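Local atomic coordinates of protein similar to metal-dependent hydrolase (Staphylococcus aureus subsp. aureus Mu50, PDB entry 3ESH), a protein that probably acts as a metal-dependent hydrolase of the metallo-beta-lactamase superfamily. Residues I53-A56 against Q57-L60; T193-Q197 against G198-V202; I88-L91 against A92-N95. All coordinates share one frame; numbering follows the deposited sequence.

Contact 1: residues I53-A56 against Q57-L60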
loop_
_atom_site.group_PDB
_atom_site.type_symbol
_atom_site.label_atom_id
_atom_site.label_comp_id
_atom_site.label_asym_id
_atom_site.label_seq_id
_atom_site.Cartn_x
_atom_site.Cartn_y
_atom_site.Cartn_z
ATOM N N ILE A 53 21.804 -27.228 -14.228
ATOM C CA ILE A 53 20.644 -27.700 -14.977
ATOM C C ILE A 53 20.987 -27.770 -16.453
ATOM O O ILE A 53 21.353 -26.752 -17.045
ATOM C CB ILE A 53 19.447 -26.746 -14.866
ATOM C CG1 ILE A 53 19.055 -26.543 -13.402
ATOM C CG2 ILE A 53 18.288 -27.287 -15.684
ATOM C CD1 ILE A 53 17.871 -25.614 -13.228
ATOM N N GLN A 54 20.860 -28.951 -17.050
ATOM C CA GLN A 54 21.153 -29.113 -18.473
ATOM C C GLN A 54 19.947 -29.584 -19.265
ATOM O O GLN A 54 19.431 -30.664 -19.024
ATOM C CB GLN A 54 22.309 -30.103 -18.679
ATOM C CG GLN A 54 23.655 -29.575 -18.242
ATOM C CD GLN A 54 24.776 -30.581 -18.397
ATOM O OE1 GLN A 54 24.873 -31.551 -17.644
ATOM N NE2 GLN A 54 25.634 -30.354 -19.381
ATOM N N THR A 55 19.493 -28.761 -20.199
ATOM C CA THR A 55 18.378 -29.133 -21.048
ATOM C C THR A 55 19.035 -29.571 -22.351
ATOM O O THR A 55 20.256 -29.482 -22.484
ATOM C CB THR A 55 17.447 -27.938 -21.333
ATOM O OG1 THR A 55 18.132 -26.975 -22.149
ATOM C CG2 THR A 55 17.018 -27.277 -20.035
ATOM N N ALA A 56 18.249 -30.043 -23.309
ATOM C CA ALA A 56 18.823 -30.468 -24.578
ATOM C C ALA A 56 19.668 -29.350 -25.201
ATOM O O ALA A 56 20.745 -29.594 -25.748
ATOM C CB ALA A 56 17.713 -30.877 -25.542
ATOM N N GLN A 57 19.185 -28.120 -25.090
ATOM C CA GLN A 57 19.881 -26.989 -25.680
ATOM C C GLN A 57 20.731 -26.130 -24.741
ATOM O O GLN A 57 21.859 -25.777 -25.069
ATOM C CB GLN A 57 18.860 -26.104 -26.389
ATOM C CG GLN A 57 18.101 -26.804 -27.516
ATOM C CD GLN A 57 16.963 -25.960 -28.070
ATOM O OE1 GLN A 57 16.451 -26.219 -29.161
ATOM N NE2 GLN A 57 16.552 -24.948 -27.307
ATOM N N TYR A 58 20.208 -25.810 -23.567
ATOM C CA TYR A 58 20.933 -24.934 -22.656
ATOM C C TYR A 58 21.481 -25.530 -21.377
ATOM O O TYR A 58 20.982 -26.522 -20.876
ATOM C CB TYR A 58 20.032 -23.760 -22.301
ATOM C CG TYR A 58 19.502 -23.018 -23.502
ATOM C CD1 TYR A 58 20.241 -21.992 -24.088
ATOM C CD2 TYR A 58 18.249 -23.323 -24.040
ATOM C CE1 TYR A 58 19.749 -21.278 -25.171
ATOM C CE2 TYR A 58 17.745 -22.614 -25.130
ATOM C CZ TYR A 58 18.499 -21.590 -25.691
ATOM O OH TYR A 58 18.004 -20.865 -26.757
ATOM N N ASN A 59 22.520 -24.885 -20.859
ATOM C CA ASN A 59 23.166 -25.255 -19.599
ATOM C C ASN A 59 22.994 -24.046 -18.685
ATOM O O ASN A 59 23.195 -22.914 -19.120
ATOM C CB ASN A 59 24.673 -25.493 -19.775
ATOM C CG ASN A 59 24.993 -26.633 -20.725
ATOM O OD1 ASN A 59 24.537 -27.760 -20.539
ATOM N ND2 ASN A 59 25.790 -26.344 -21.742
ATOM N N LEU A 60 22.611 -24.273 -17.432
ATOM C CA LEU A 60 22.442 -23.168 -16.497
ATOM C C LEU A 60 22.699 -23.539 -15.048
ATOM O O LEU A 60 22.677 -24.720 -14.699
ATOM C CB LEU A 60 21.058 -22.521 -16.653
ATOM C CG LEU A 60 19.740 -23.250 -16.928
ATOM C CD1 LEU A 60 18.669 -22.194 -17.120
ATOM C CD2 LEU A 60 19.820 -24.113 -18.177
#
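Ile53 and Leu60 form the hydrogen-bonded pair of the beta hairpin made by strands 51-54 and 59-61. Ile53 N gives a nearly straight bond to Leu60 O (2.7 Å), and Leu60 N returns one to Ile53 O (2.8 Å). On the buried face, Ile53 CB lies 4.1 Å from Leu60 CG. The first torsion of Leu60 (chi1 38°) sets CG between its backbone N and carbonyl carbon and brings CD2 to 3.3 Å from Ile53 O. Ile6 and Ile8 of strand 6-10 cover Ile53, while Tyr103 and Leu105 of strand 103-105 cover Leu60. The hairpin thus fills the middle of a mixed sheet, between an antiparallel and a parallel neighbour. This sheet belongs to the metallo-beta-lactamase fold.

The other face carries Gln54 and Asn59, a non-hydrogen-bonded backbone pair. Here the side chains supply the bond: Gln54 NE2 donates to Asn59 OD1 at 3.0 Å. The acceptor lies in the amide plane of Gln54, but the donor stands above the carbonyl plane of Asn59, and the two amides are turned 48° apart. Asn59 ND2 donates to Asp100 O, so both ends of this amide are held.

Beyond the strands the chain reverses through Ala56 and Gln57. Thr55 N donates to Tyr58 O (2.8 Å), closing the turn. Thr55 OG1 accepts from Tyr58 N, also at 2.8 Å, and makes a weak bond with Gln57 N. A chi1 of 68° on Thr55 points its hydroxyl oxygen toward these two amides. The same oxygen lies at the edge of the Tyr58 ring, near its plane.

Contact 2: residues T193-Q197 against G198-V202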
loop_
_atom_site.group_PDB
_atom_site.type_symbol
_atom_site.label_atom_id
_atom_site.label_comp_id
_atom_site.label_asym_id
_atom_site.label_seq_id
_atom_site.Cartn_x
_atom_site.Cartn_y
_atom_site.Cartn_z
ATOM N N THR A 193 11.329 -23.501 -10.559
ATOM C CA THR A 193 10.735 -24.808 -10.795
ATOM C C THR A 193 11.225 -25.366 -12.128
ATOM O O THR A 193 11.441 -24.618 -13.083
ATOM C CB THR A 193 9.191 -24.740 -10.826
ATOM O OG1 THR A 193 8.777 -23.779 -11.797
ATOM C CG2 THR A 193 8.640 -24.344 -9.468
ATOM N N ILE A 194 11.398 -26.683 -12.182
ATOM C CA ILE A 194 11.856 -27.361 -13.385
ATOM C C ILE A 194 10.843 -28.434 -13.764
ATOM O O ILE A 194 10.440 -29.230 -12.921
ATOM C CB ILE A 194 13.215 -28.032 -13.137
ATOM C CG1 ILE A 194 14.133 -27.063 -12.399
ATOM C CG2 ILE A 194 13.854 -28.424 -14.450
ATOM C CD1 ILE A 194 15.453 -27.655 -11.978
ATOM N N GLU A 195 10.427 -28.452 -15.026
ATOM C CA GLU A 195 9.462 -29.444 -15.500
ATOM C C GLU A 195 9.806 -29.956 -16.891
ATOM O O GLU A 195 10.012 -29.176 -17.801
ATOM C CB GLU A 195 8.053 -28.854 -15.518
ATOM C CG GLU A 195 7.417 -28.688 -14.145
ATOM C CD GLU A 195 6.085 -27.927 -14.188
ATOM O OE1 GLU A 195 6.106 -26.673 -14.106
ATOM O OE2 GLU A 195 5.024 -28.581 -14.316
ATOM N N SER A 196 9.884 -31.275 -17.032
ATOM C CA SER A 196 10.175 -31.930 -18.308
ATOM C C SER A 196 9.375 -33.224 -18.281
ATOM O O SER A 196 9.393 -33.935 -17.275
ATOM C CB SER A 196 11.670 -32.233 -18.438
ATOM O OG SER A 196 12.001 -32.606 -19.773
ATOM N N GLN A 197 8.683 -33.540 -19.373
ATOM C CA GLN A 197 7.845 -34.735 -19.401
ATOM C C GLN A 197 6.837 -34.522 -18.275
ATOM O O GLN A 197 6.264 -33.440 -18.148
ATOM C CB GLN A 197 8.657 -36.002 -19.106
ATOM C CG GLN A 197 9.141 -36.755 -20.323
ATOM C CD GLN A 197 9.985 -35.902 -21.239
ATOM O OE1 GLN A 197 9.478 -34.994 -21.906
ATOM N NE2 GLN A 197 11.280 -36.182 -21.277
ATOM N N GLY A 198 6.642 -35.538 -17.445
ATOM C CA GLY A 198 5.710 -35.391 -16.348
ATOM C C GLY A 198 6.421 -35.079 -15.043
ATOM O O GLY A 198 5.784 -34.771 -14.040
ATOM N N ASP A 199 7.747 -35.145 -15.062
ATOM C CA ASP A 199 8.546 -34.896 -13.868
ATOM C C ASP A 199 8.607 -33.432 -13.452
ATOM O O ASP A 199 8.650 -32.529 -14.293
ATOM C CB ASP A 199 9.962 -35.428 -14.067
ATOM C CG ASP A 199 9.978 -36.868 -14.523
ATOM O OD1 ASP A 199 9.139 -37.647 -14.034
ATOM O OD2 ASP A 199 10.835 -37.224 -15.360
ATOM N N LYS A 200 8.630 -33.213 -12.142
ATOM C CA LYS A 200 8.669 -31.877 -11.589
ATOM C C LYS A 200 9.689 -31.756 -10.465
ATOM O O LYS A 200 9.838 -32.659 -9.648
ATOM C CB LYS A 200 7.277 -31.508 -11.086
ATOM C CG LYS A 200 6.189 -31.717 -12.138
ATOM C CD LYS A 200 4.800 -31.571 -11.542
ATOM C CE LYS A 200 3.714 -31.867 -12.560
ATOM N NZ LYS A 200 3.780 -30.930 -13.717
ATOM N N ALA A 201 10.409 -30.639 -10.448
ATOM C CA ALA A 201 11.396 -30.370 -9.422
ATOM C C ALA A 201 11.293 -28.906 -9.052
ATOM O O ALA A 201 10.862 -28.083 -9.865
ATOM C CB ALA A 201 12.783 -30.675 -9.931
ATOM N N VAL A 202 11.677 -28.579 -7.823
ATOM C CA VAL A 202 11.629 -27.203 -7.379
ATOM C C VAL A 202 12.713 -26.899 -6.363
ATOM O O VAL A 202 13.083 -27.744 -5.553
ATOM C CB VAL A 202 10.256 -26.858 -6.760
ATOM C CG1 VAL A 202 10.036 -27.667 -5.493
ATOM C CG2 VAL A 202 10.169 -25.363 -6.482
#
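Thr193-Val202 is a beta hairpin whose strands pair from Thr193 with Val202 to Ser196 with Asp199. A type II' beta turn, Ser196 to Asp199, joins them.

The backbone donors and acceptors of Ile194 and Ala201 satisfy each other. Ile194 N donates to Ala201 O, and Ala201 N donates to Ile194 O, both at 2.8 Å. Nearer the turn, Ser196 N reaches Asp199 O at 3.3 Å, and the return bond from Asp199 N to Ser196 O is weak. Ser196 OG bonds to Asp5 N and Asp199 OD2 to Gly4 N, both amides of the link between strands 2-3 and 6-10. Outward, the backbones of Thr193 and Glu195 bond to Lys178 and Gly176, that of Lys200 to Trp246, and that of Val202 to Trp246 and Leu248.

Ile194 CB is 4.2 Å from Ala201 CB, on the face that meets strands 2-3 and 6-10. Thr193 CG2 meets Val202 CG2 at 3.5 Å on the other face. Thr193 OG1 has a weak bond to Lys178 O of the adjoining strand.

Glu195 and Lys200 share the face of Thr193 and Val202. Their stems touch through the CG atoms, 3.8 Å apart. A bend in the lysine's last torsion (chi4 -61°) turns the ammonium toward the carboxylate. Lys200 NZ bridges to Glu195 OE2 at 2.7 Å, meeting the oxygen on its anti side and 18° out of the carboxylate plane.

Contact 3: residues I88-L91 against A92-N95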
loop_
_atom_site.group_PDB
_atom_site.type_symbol
_atom_site.label_atom_id
_atom_site.label_comp_id
_atom_site.label_asym_id
_atom_site.label_seq_id
_atom_site.Cartn_x
_atom_site.Cartn_y
_atom_site.Cartn_z
ATOM N N ILE A 88 34.865 -24.935 -10.941
ATOM C CA ILE A 88 35.490 -25.213 -12.235
ATOM C C ILE A 88 35.722 -26.715 -12.409
ATOM O O ILE A 88 35.262 -27.310 -13.387
ATOM C CB ILE A 88 36.853 -24.471 -12.411
ATOM C CG1 ILE A 88 36.634 -22.953 -12.464
ATOM C CG2 ILE A 88 37.523 -24.912 -13.695
ATOM C CD1 ILE A 88 36.269 -22.347 -11.134
ATOM N N ALA A 89 36.428 -27.320 -11.458
ATOM C CA ALA A 89 36.699 -28.751 -11.511
ATOM C C ALA A 89 35.412 -29.578 -11.520
ATOM O O ALA A 89 35.317 -30.577 -12.235
ATOM C CB ALA A 89 37.575 -29.158 -10.334
ATOM N N ASP A 90 34.423 -29.172 -10.725
ATOM C CA ASP A 90 33.157 -29.906 -10.684
ATOM C C ASP A 90 32.488 -29.863 -12.046
ATOM O O ASP A 90 31.953 -30.862 -12.512
ATOM C CB ASP A 90 32.207 -29.313 -9.642
ATOM C CG ASP A 90 32.267 -30.041 -8.310
ATOM O OD1 ASP A 90 33.326 -29.994 -7.656
ATOM O OD2 ASP A 90 31.253 -30.658 -7.920
ATOM N N LEU A 91 32.520 -28.698 -12.685
ATOM C CA LEU A 91 31.911 -28.547 -14.002
ATOM C C LEU A 91 32.578 -29.449 -15.034
ATOM O O LEU A 91 31.911 -30.000 -15.915
ATOM C CB LEU A 91 31.988 -27.084 -14.454
ATOM C CG LEU A 91 30.938 -26.128 -13.879
ATOM C CD1 LEU A 91 31.194 -24.705 -14.372
ATOM C CD2 LEU A 91 29.552 -26.591 -14.308
ATOM N N ALA A 92 33.898 -29.592 -14.917
ATOM C CA ALA A 92 34.657 -30.430 -15.838
ATOM C C ALA A 92 34.123 -31.864 -15.807
ATOM O O ALA A 92 33.992 -32.504 -16.849
ATOM C CB ALA A 92 36.131 -30.406 -15.474
ATOM N N ASN A 93 33.809 -32.351 -14.607
ATOM C CA ASN A 93 33.275 -33.701 -14.433
ATOM C C ASN A 93 32.085 -33.955 -15.363
ATOM O O ASN A 93 31.684 -35.103 -15.557
ATOM C CB ASN A 93 32.831 -33.934 -12.982
ATOM C CG ASN A 93 33.972 -33.806 -11.988
ATOM O OD1 ASN A 93 35.048 -34.375 -12.183
ATOM N ND2 ASN A 93 33.736 -33.062 -10.904
ATOM N N TYR A 94 31.522 -32.882 -15.917
ATOM C CA TYR A 94 30.395 -32.995 -16.838
ATOM C C TYR A 94 30.770 -32.493 -18.224
ATOM O O TYR A 94 29.898 -32.233 -19.051
ATOM C CB TYR A 94 29.178 -32.214 -16.325
ATOM C CG TYR A 94 28.728 -32.649 -14.951
ATOM C CD1 TYR A 94 29.244 -32.044 -13.802
ATOM C CD2 TYR A 94 27.850 -33.720 -14.796
ATOM C CE1 TYR A 94 28.903 -32.500 -12.536
ATOM C CE2 TYR A 94 27.505 -34.189 -13.533
ATOM C CZ TYR A 94 28.036 -33.579 -12.408
ATOM O OH TYR A 94 27.727 -34.068 -11.159
ATOM N N ASN A 95 32.069 -32.363 -18.470
ATOM C CA ASN A 95 32.570 -31.900 -19.757
ATOM C C ASN A 95 32.086 -30.494 -20.076
ATOM O O ASN A 95 31.678 -30.202 -21.200
ATOM C CB ASN A 95 32.148 -32.872 -20.863
ATOM C CG ASN A 95 33.221 -33.897 -21.175
ATOM O OD1 ASN A 95 34.247 -33.567 -21.784
ATOM N ND2 ASN A 95 33.001 -35.143 -20.752
HETATM O O HOH W 1 37.415 -32.673 -13.025
#
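Ala89 O is held by two donors, Asn93 N and a water. The bond from Asn93 N is weak, at 3.3 Å. The water donates to Ala89 O at 3.1 Å and also to Asn93 OD1 at 3.0 Å, so it bridges a helix carbonyl and the side chain of a residue just past the helix. Asn93 chi1 is -61°, which places CG opposite its own carbonyl carbon and brings the amide back over the preceding turn. From there Asn93 ND2 makes a weak, strongly bent bond to Asp90 O. Asn93 N makes a second weak bond to the same oxygen.

These contacts end helix 87-92. Ala92 N to Ile88 O (3.1 Å) is a sound helical bond; the next, Asn93 N to Ala89 O, is already weak. A type I beta turn then follows from Ala92 to Asn95. Asn95 has positive phi and is the C-prime residue of a Schellman motif, in which Leu96 N bonds to Leu91 O and Asn95 N to Ala92 O. Tyr94 N also donates to Leu91 O, although the place of that nitrogen in the model is less sure.

The Tyr94 ring comes to the helix end by its edge. Its CD1 lies 3.2 Å from Asp90 O, which sits near the ring plane. The ring also meets the ring of His9, their planes about 40° apart. The side chain of Leu91 is buried and touches Leu11, Pro98 and Phe126.

The helix end is therefore closed by the chain's own amides. The carbonyls of Ala89, Asp90 and Leu91 are met by the groups that follow them. All three direct bonds from Asn93 are weak, so this residue probably shares its hold on the helix end with the water and the Schellman bonds.

Contacts 1 and 2 are hairpins of two different mixed sheets, their centres 14 Å apart. The two contacts touch through Ile53 CD1 and Ile194 CD1, 3.4 Å apart, one of several points where the sheets pack. Ile6 and Ile8 of strand 6-10 touch both isoleucines. Contact 3 lies beside contact 1: centres are 15 Å apart and nearest atoms about 5 Å. Leu96 links these two, since it completes the helix cap of 88-95 and also touches Gln54. Contacts 2 and 3 do not meet; their centres are 24 Å apart and their nearest atoms about 14 Å. His110, His185 and Asp206 may form an empty metal site, and none of them belongs to these contacts.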